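Local coordinates for protein nucleotidyl transferase (PDB 6PLJ) that is probably a nucleotidyltransferase with a MobA-like fold, passing a nucleotide from a nucleoside triphosphate to an acceptor, perhaps in pseudomurein cell-wall synthesis, at residues M38-D41 against M42-G46; N221-S224 against D225-I229. All blocks are in the same frame, centred on the assembly; numbering follows the deposited sequence.

Interaction 1 covers the C-terminal end of helix 36-44, and interaction 2 the first turns of the C-terminal helix 223-236; their centres are about 12 Å apart, and the two elements touch. Interaction 1 is partly buried: its methionines Met-38 and Met-42 face inward, while Arg-40 and Glu-44 lie with two waters and a sodium ion on the exposed side. Interaction 2 is mostly a surface contact, with Tyr-226 as its buried member. The chemistry follows the helix ends: in 38-46 carbonyl oxygens take a sodium ion and the amide of a glycine turn, whereas in 221-229 amides meet carboxylates. One of those carboxylates is Asp-41, a buried acid between the two elements.

Interaction 1 (M38-D41 against M42-G46); sequences MMRD and MAELG. With NA (sodium ion), chain J.
Met-38, Met-39, Arg-40 and Asp-41 offer their carbonyl oxygens in turn to the amides of Met-42, Ala-43, Glu-44 and Leu-45 as the helix runs out. Glu-44 N to Arg-40 O is the shortest of these bonds, at 2.8 Å; that of Leu-45 N is weak and bent, with an angle of 133° at the hydrogen. Gly-46 then takes positive phi, which a glycine adopts easily, and gives its amide to Ala-43 O in a Schellman motif.

Asp-41 O has a second partner, the sodium ion, 2.9 Å away. The oxygen of water 2 is a further ligand of the sodium, at 2.5 Å. This water donates a hydrogen to each of two carboxylates, to Asp-41 OD1 at 3.1 Å and to Glu-44 OE1 at 2.8 Å. Ion and water probably ease the repulsion between Asp-41 OD1 and Glu-44 OE1, which are 4.5 Å apart. The Asp-41 carboxylate has further partners: OD1 forms a salt bridge to Arg-37 and OD2 accepts from Tyr-223 N and His-222 ND1, a load suited to a short acid with two oxygens.

Arg-40 and Glu-44 attract each other without direct bonding: Glu-44 OE2 lies 4.2 Å from Arg-40 NE, well out of the guanidinium plane. Water 1, in that plane at its edge, bridges them, accepting from NE and donating to OE2.

On the inner side, Met-38 and Met-42 run alongside each other. A bend at its last torsion (chi3 59°) brings Met-38 CE to within 3.7 Å of Met-42 SD. Flexible, unbranched methionines can adapt to the aromatic ring they meet here, that of Tyr-223 on helix 223-236, while Met-38 also touches the loop residues Lys-52, Leu-55 and Ile-220.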
ATOM      1  N   MET A  38      -9.185  -8.146  11.886  1.00 11.44           N
ATOM      2  CA  MET A  38      -8.941  -9.405  11.218  1.00 11.84           C
ATOM      3  C   MET A  38      -8.537 -10.490  12.212  1.00 11.63           C
ATOM      4  O   MET A  38      -8.941 -11.634  12.059  1.00 11.46           O
ATOM      5  CB  MET A  38      -7.900  -9.268  10.116  1.00 12.74           C
ATOM      6  CG  MET A  38      -7.982 -10.422   9.125  1.00 13.44           C
ATOM      7  SD  MET A  38      -6.401 -11.109   8.671  1.00 15.53           S
ATOM      8  CE  MET A  38      -5.777 -11.629  10.272  1.00 14.38           C
ATOM      9  N   MET A  39      -7.744 -10.133  13.228  1.00 11.31           N
ATOM     10  CA  MET A  39      -7.338 -11.082  14.256  1.00 11.57           C
ATOM     11  C   MET A  39      -8.529 -11.543  15.080  1.00 11.31           C
ATOM     12  O   MET A  39      -8.639 -12.731  15.371  1.00 11.00           O
ATOM     13  CB  MET A  39      -6.256 -10.487  15.149  1.00 12.80           C
ATOM     14  CG  MET A  39      -4.982 -10.261  14.358  1.00 13.49           C
ATOM     15  SD  MET A  39      -3.655  -9.623  15.377  1.00 16.36           S
ATOM     16  CE  MET A  39      -3.111 -11.096  16.184  1.00 15.80           C
ATOM     17  N   ARG A  40      -9.418 -10.613  15.416  1.00 11.16           N
ATOM     18  CA  ARG A  40     -10.653 -10.954  16.136  1.00 11.61           C
ATOM     19  C   ARG A  40     -11.527 -11.864  15.288  1.00 12.09           C
ATOM     20  O   ARG A  40     -12.130 -12.816  15.812  1.00 12.16           O
ATOM     21  CB  ARG A  40     -11.432  -9.707  16.514  1.00 11.69           C
ATOM     22  CG  ARG A  40     -10.747  -8.850  17.576  1.00 12.28           C
ATOM     23  CD  ARG A  40     -11.542  -7.590  17.804  1.00 12.94           C
ATOM     24  NE  ARG A  40     -12.783  -7.848  18.530  1.00 13.50           N
ATOM     25  CZ  ARG A  40     -12.871  -7.997  19.859  1.00 14.26           C
ATOM     26  NH1 ARG A  40     -11.795  -7.909  20.645  1.00 14.31           N
ATOM     27  NH2 ARG A  40     -14.052  -8.229  20.426  1.00 15.14           N
ATOM     28  N   ASP A  41     -11.598 -11.587  13.984  1.00 12.00           N
ATOM     29  CA  ASP A  41     -12.346 -12.475  13.090  1.00 12.11           C
ATOM     30  C   ASP A  41     -11.847 -13.915  13.172  1.00 12.50           C
ATOM     31  O   ASP A  41     -12.644 -14.867  13.148  1.00 12.69           O
ATOM     32  CB  ASP A  41     -12.249 -12.025  11.620  1.00 12.03           C
ATOM     33  CG  ASP A  41     -13.053 -10.776  11.296  1.00 12.50           C
ATOM     34  OD1 ASP A  41     -13.880 -10.283  12.095  1.00 12.92           O
ATOM     35  OD2 ASP A  41     -12.860 -10.273  10.164  1.00 13.43           O
ATOM     36  N   MET A  42     -10.535 -14.086  13.194  1.00 12.38           N
ATOM     37  CA  MET A  42      -9.938 -15.407  13.309  1.00 12.72           C
ATOM     38  C   MET A  42     -10.306 -16.054  14.631  1.00 13.53           C
ATOM     39  O   MET A  42     -10.687 -17.227  14.656  1.00 13.95           O
ATOM     40  CB  MET A  42      -8.425 -15.350  13.154  1.00 12.97           C
ATOM     41  CG  MET A  42      -8.027 -14.992  11.738  1.00 12.63           C
ATOM     42  SD  MET A  42      -6.270 -15.108  11.431  1.00 12.32           S
ATOM     43  CE  MET A  42      -6.034 -16.878  11.313  1.00 12.92           C
ATOM     44  N   ALA A  43     -10.221 -15.286  15.716  1.00 13.67           N
ATOM     45  CA  ALA A  43     -10.589 -15.801  17.040  1.00 15.10           C
ATOM     46  C   ALA A  43     -12.062 -16.222  17.083  1.00 16.08           C
ATOM     47  O   ALA A  43     -12.391 -17.264  17.683  1.00 17.03           O
ATOM     48  CB  ALA A  43     -10.315 -14.766  18.108  1.00 15.52           C
ATOM     49  N   GLU A  44     -12.924 -15.452  16.418  1.00 15.79           N
ATOM     50  CA  GLU A  44     -14.370 -15.731  16.367  1.00 16.91           C
ATOM     51  C   GLU A  44     -14.738 -16.947  15.501  1.00 16.84           C
ATOM     52  O   GLU A  44     -15.862 -17.457  15.592  1.00 18.43           O
ATOM     53  CB  GLU A  44     -15.155 -14.476  15.942  1.00 18.61           C
ATOM     54  CG  GLU A  44     -15.201 -13.426  17.049  1.00 21.13           C
ATOM     55  CD  GLU A  44     -15.605 -12.030  16.609  1.00 24.01           C
ATOM     56  OE1 GLU A  44     -16.301 -11.859  15.575  1.00 26.54           O
ATOM     57  OE2 GLU A  44     -15.230 -11.089  17.338  1.00 26.02           O
ATOM     58  N   LEU A  45     -13.808 -17.394  14.660  1.00 15.96           N
ATOM     59  CA  LEU A  45     -13.895 -18.685  13.978  1.00 16.51           C
ATOM     60  C   LEU A  45     -13.249 -19.834  14.763  1.00 16.59           C
ATOM     61  O   LEU A  45     -13.179 -20.960  14.269  1.00 18.64           O
ATOM     62  CB  LEU A  45     -13.262 -18.583  12.575  1.00 16.08           C
ATOM     63  CG  LEU A  45     -14.100 -17.771  11.597  1.00 16.33           C
ATOM     64  CD1 LEU A  45     -13.238 -17.213  10.458  1.00 16.11           C
ATOM     65  CD2 LEU A  45     -15.278 -18.574  11.061  1.00 16.82           C
ATOM     66  N   GLY A  46     -12.773 -19.580  15.977  1.00 17.09           N
ATOM     67  CA  GLY A  46     -11.998 -20.574  16.723  1.00 17.26           C
ATOM     68  C   GLY A  46     -10.636 -20.914  16.144  1.00 18.02           C
ATOM     69  O   GLY A  46     -10.096 -21.992  16.383  1.00 18.65           O
TER
HETATM   70 NA    NA J 309     -15.226 -14.305  11.951  1.00 24.90          NA
HETATM   71  O   HOH W   1     -15.739  -8.297  17.756  1.00 29.35           O
HETATM   72  O   HOH W   2     -16.247 -12.165  12.777  1.00 32.17           O

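Interaction 2 (N221-S224 against D225-I229); sequences NHYS and DYLRI
Asp-225 reaches back along the chain so that one oxygen, OD2, grips two amides. His-222 N gives Asp-225 OD2 a nearly straight bond of 2.8 Å, with 172° at the hydrogen, from above the carboxylate plane; Asn-221 N, 3.0 Å from the same oxygen, comes to the anti side, closer to that plane. The other oxygen, OD1, accepts from water 3, which also hydrogen-bonds Ser-224 OG at 2.7 Å. The backbone amide of Asp-225 meanwhile returns to His-222 O. A short acid suits the place: it can bond the amides just before the helix, and its negative charge probably interacts well with the positive end of the helix dipole.

With His-222 at the N-cap, Asp-225 is the third residue of helix 223-236, and its bond to His-222 N is the half of a capping box made by that third residue. The His-222 side chain does not complete the box; its ND1 bonds Asp-41.

Tyr-226 comes next, buried, its OH bonded to Pro-56 O. Its ring runs beside that of Tyr-223 with the planes 29° apart, but the rings are slid so far that they barely overlap; Tyr-226 CD2 comes 3.5 Å from Tyr-223 CE1. Leu-227 takes the Tyr-223 ring over one face, a CH-pi contact with CG 4.3 Å from the centroid, offset toward the rim, while Leu-227 CD1 lies 3.8 Å from Tyr-223 CE2. Turned away from its own amide (chi1 -172°), the Tyr-223 ring lies over Leu-227, with Tyr-226 alongside, and separates them from Met-42 of helix 36-44. A serine in its place would probably leave a gap between Leu-227 and that methionine. Arg-228 N closes a helical bond of 3.0 Å to Ser-224 O, while its extended side chain passes outward along Ile-215 and Val-218.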
ATOM      1  N   ASN A 221      -8.946  -6.236   5.704  1.00 13.76           N
ATOM      2  CA  ASN A 221      -9.506  -5.623   6.891  1.00 15.39           C
ATOM      3  C   ASN A 221     -10.174  -6.703   7.718  1.00 15.22           C
ATOM      4  O   ASN A 221      -9.970  -6.796   8.932  1.00 15.87           O
ATOM      5  CB  ASN A 221     -10.502  -4.542   6.507  1.00 17.08           C
ATOM      6  CG  ASN A 221     -11.131  -3.888   7.714  1.00 19.65           C
ATOM      7  OD1 ASN A 221     -10.438  -3.548   8.675  1.00 22.51           O
ATOM      8  ND2 ASN A 221     -12.450  -3.723   7.683  1.00 21.67           N
ATOM      9  N   HIS A 222     -10.998  -7.508   7.056  1.00 14.20           N
ATOM     10  CA  HIS A 222     -11.618  -8.687   7.666  1.00 14.63           C
ATOM     11  C   HIS A 222     -10.933  -9.957   7.201  1.00 13.08           C
ATOM     12  O   HIS A 222     -10.305  -9.982   6.146  1.00 12.18           O
ATOM     13  CB  HIS A 222     -13.112  -8.747   7.308  1.00 16.08           C
ATOM     14  CG  HIS A 222     -13.938  -7.732   8.024  1.00 19.11           C
ATOM     15  ND1 HIS A 222     -14.370  -7.909   9.321  1.00 21.73           N
ATOM     16  CD2 HIS A 222     -14.382  -6.513   7.641  1.00 21.60           C
ATOM     17  CE1 HIS A 222     -15.065  -6.850   9.697  1.00 22.77           C
ATOM     18  NE2 HIS A 222     -15.082  -5.987   8.698  1.00 22.69           N
ATOM     19  N   TYR A 223     -11.068 -11.034   7.971  1.00 11.91           N
ATOM     20  CA  TYR A 223     -10.511 -12.309   7.573  1.00 11.93           C
ATOM     21  C   TYR A 223     -11.102 -12.768   6.236  1.00 11.32           C
ATOM     22  O   TYR A 223     -10.400 -13.368   5.416  1.00 11.09           O
ATOM     23  CB  TYR A 223     -10.696 -13.358   8.682  1.00 12.35           C
ATOM     24  CG  TYR A 223      -9.980 -14.654   8.443  1.00 12.69           C
ATOM     25  CD1 TYR A 223      -8.589 -14.710   8.335  1.00 13.15           C
ATOM     26  CD2 TYR A 223     -10.694 -15.843   8.334  1.00 13.31           C
ATOM     27  CE1 TYR A 223      -7.937 -15.910   8.110  1.00 14.11           C
ATOM     28  CE2 TYR A 223     -10.046 -17.039   8.123  1.00 14.16           C
ATOM     29  CZ  TYR A 223      -8.682 -17.071   8.009  1.00 14.72           C
ATOM     30  OH  TYR A 223      -8.089 -18.285   7.792  1.00 18.13           O
ATOM     31  N   SER A 224     -12.376 -12.461   6.012  1.00 11.45           N
ATOM     32  CA  SER A 224     -13.033 -12.769   4.729  1.00 11.85           C
ATOM     33  C   SER A 224     -12.304 -12.140   3.536  1.00 11.53           C
ATOM     34  O   SER A 224     -12.301 -12.709   2.457  1.00 10.80           O
ATOM     35  CB  SER A 224     -14.502 -12.360   4.760  1.00 12.47           C
ATOM     36  OG  SER A 224     -14.666 -10.986   5.021  1.00 14.31           O
ATOM     37  N   ASP A 225     -11.694 -10.973   3.736  1.00 10.82           N
ATOM     38  CA  ASP A 225     -10.913 -10.324   2.671  1.00 10.71           C
ATOM     39  C   ASP A 225      -9.690 -11.147   2.323  1.00 10.43           C
ATOM     40  O   ASP A 225      -9.336 -11.303   1.157  1.00  9.67           O
ATOM     41  CB  ASP A 225     -10.447  -8.932   3.104  1.00 11.06           C
ATOM     42  CG  ASP A 225     -11.592  -7.971   3.378  1.00 12.09           C
ATOM     43  OD1 ASP A 225     -12.595  -7.988   2.625  1.00 13.80           O
ATOM     44  OD2 ASP A 225     -11.462  -7.144   4.313  1.00 12.24           O
ATOM     45  N   TYR A 226      -9.018 -11.672   3.347  1.00 10.42           N
ATOM     46  CA  TYR A 226      -7.887 -12.551   3.109  1.00 10.57           C
ATOM     47  C   TYR A 226      -8.321 -13.818   2.352  1.00 10.73           C
ATOM     48  O   TYR A 226      -7.680 -14.232   1.395  1.00 11.04           O
ATOM     49  CB  TYR A 226      -7.208 -12.930   4.416  1.00 11.12           C
ATOM     50  CG  TYR A 226      -6.330 -14.134   4.331  1.00 11.51           C
ATOM     51  CD1 TYR A 226      -5.066 -14.063   3.740  1.00 11.73           C
ATOM     52  CD2 TYR A 226      -6.749 -15.363   4.846  1.00 11.52           C
ATOM     53  CE1 TYR A 226      -4.246 -15.164   3.662  1.00 12.86           C
ATOM     54  CE2 TYR A 226      -5.930 -16.472   4.773  1.00 12.50           C
ATOM     55  CZ  TYR A 226      -4.678 -16.370   4.192  1.00 12.82           C
ATOM     56  OH  TYR A 226      -3.840 -17.465   4.138  1.00 15.06           O
ATOM     57  N   LEU A 227      -9.442 -14.399   2.761  1.00 10.87           N
ATOM     58  CA  LEU A 227      -9.886 -15.630   2.116  1.00 11.56           C
ATOM     59  C   LEU A 227     -10.220 -15.383   0.656  1.00 11.13           C
ATOM     60  O   LEU A 227      -9.926 -16.215  -0.194  1.00 11.30           O
ATOM     61  CB  LEU A 227     -11.076 -16.242   2.840  1.00 12.24           C
ATOM     62  CG  LEU A 227     -10.795 -16.679   4.284  1.00 12.75           C
ATOM     63  CD1 LEU A 227     -12.088 -17.149   4.922  1.00 13.40           C
ATOM     64  CD2 LEU A 227      -9.737 -17.754   4.334  1.00 13.72           C
ATOM     65  N   ARG A 228     -10.814 -14.229   0.383  1.00 11.37           N
ATOM     66  CA  ARG A 228     -11.113 -13.812  -0.989  1.00 11.32           C
ATOM     67  C   ARG A 228      -9.836 -13.694  -1.834  1.00 11.08           C
ATOM     68  O   ARG A 228      -9.767 -14.170  -2.956  1.00 11.16           O
ATOM     69  CB  ARG A 228     -11.882 -12.506  -0.967  1.00 11.72           C
ATOM     70  CG  ARG A 228     -12.264 -11.986  -2.333  1.00 12.11           C
ATOM     71  CD  ARG A 228     -12.958 -10.651  -2.248  1.00 12.56           C
ATOM     72  NE  ARG A 228     -13.174 -10.129  -3.590  1.00 13.19           N
ATOM     73  CZ  ARG A 228     -13.677  -8.943  -3.883  1.00 13.67           C
ATOM     74  NH1 ARG A 228     -14.024  -8.085  -2.926  1.00 14.24           N
ATOM     75  NH2 ARG A 228     -13.818  -8.595  -5.164  1.00 14.57           N
ATOM     76  N   ILE A 229      -8.813 -13.060  -1.279  1.00 10.88           N
ATOM     77  CA  ILE A 229      -7.542 -12.935  -1.959  1.00 11.04           C
ATOM     78  C   ILE A 229      -6.891 -14.302  -2.142  1.00 11.33           C
ATOM     79  O   ILE A 229      -6.390 -14.614  -3.217  1.00 11.21           O
ATOM     80  CB  ILE A 229      -6.599 -11.980  -1.199  1.00 10.95           C
ATOM     81  CG1 ILE A 229      -7.126 -10.552  -1.318  1.00 11.06           C
ATOM     82  CG2 ILE A 229      -5.171 -12.101  -1.720  1.00 11.00           C
ATOM     83  CD1 ILE A 229      -6.566  -9.595  -0.286  1.00 11.80           C
TER
HETATM   84  O   HOH W   3     -14.560 -10.037   2.483  1.00 23.57           O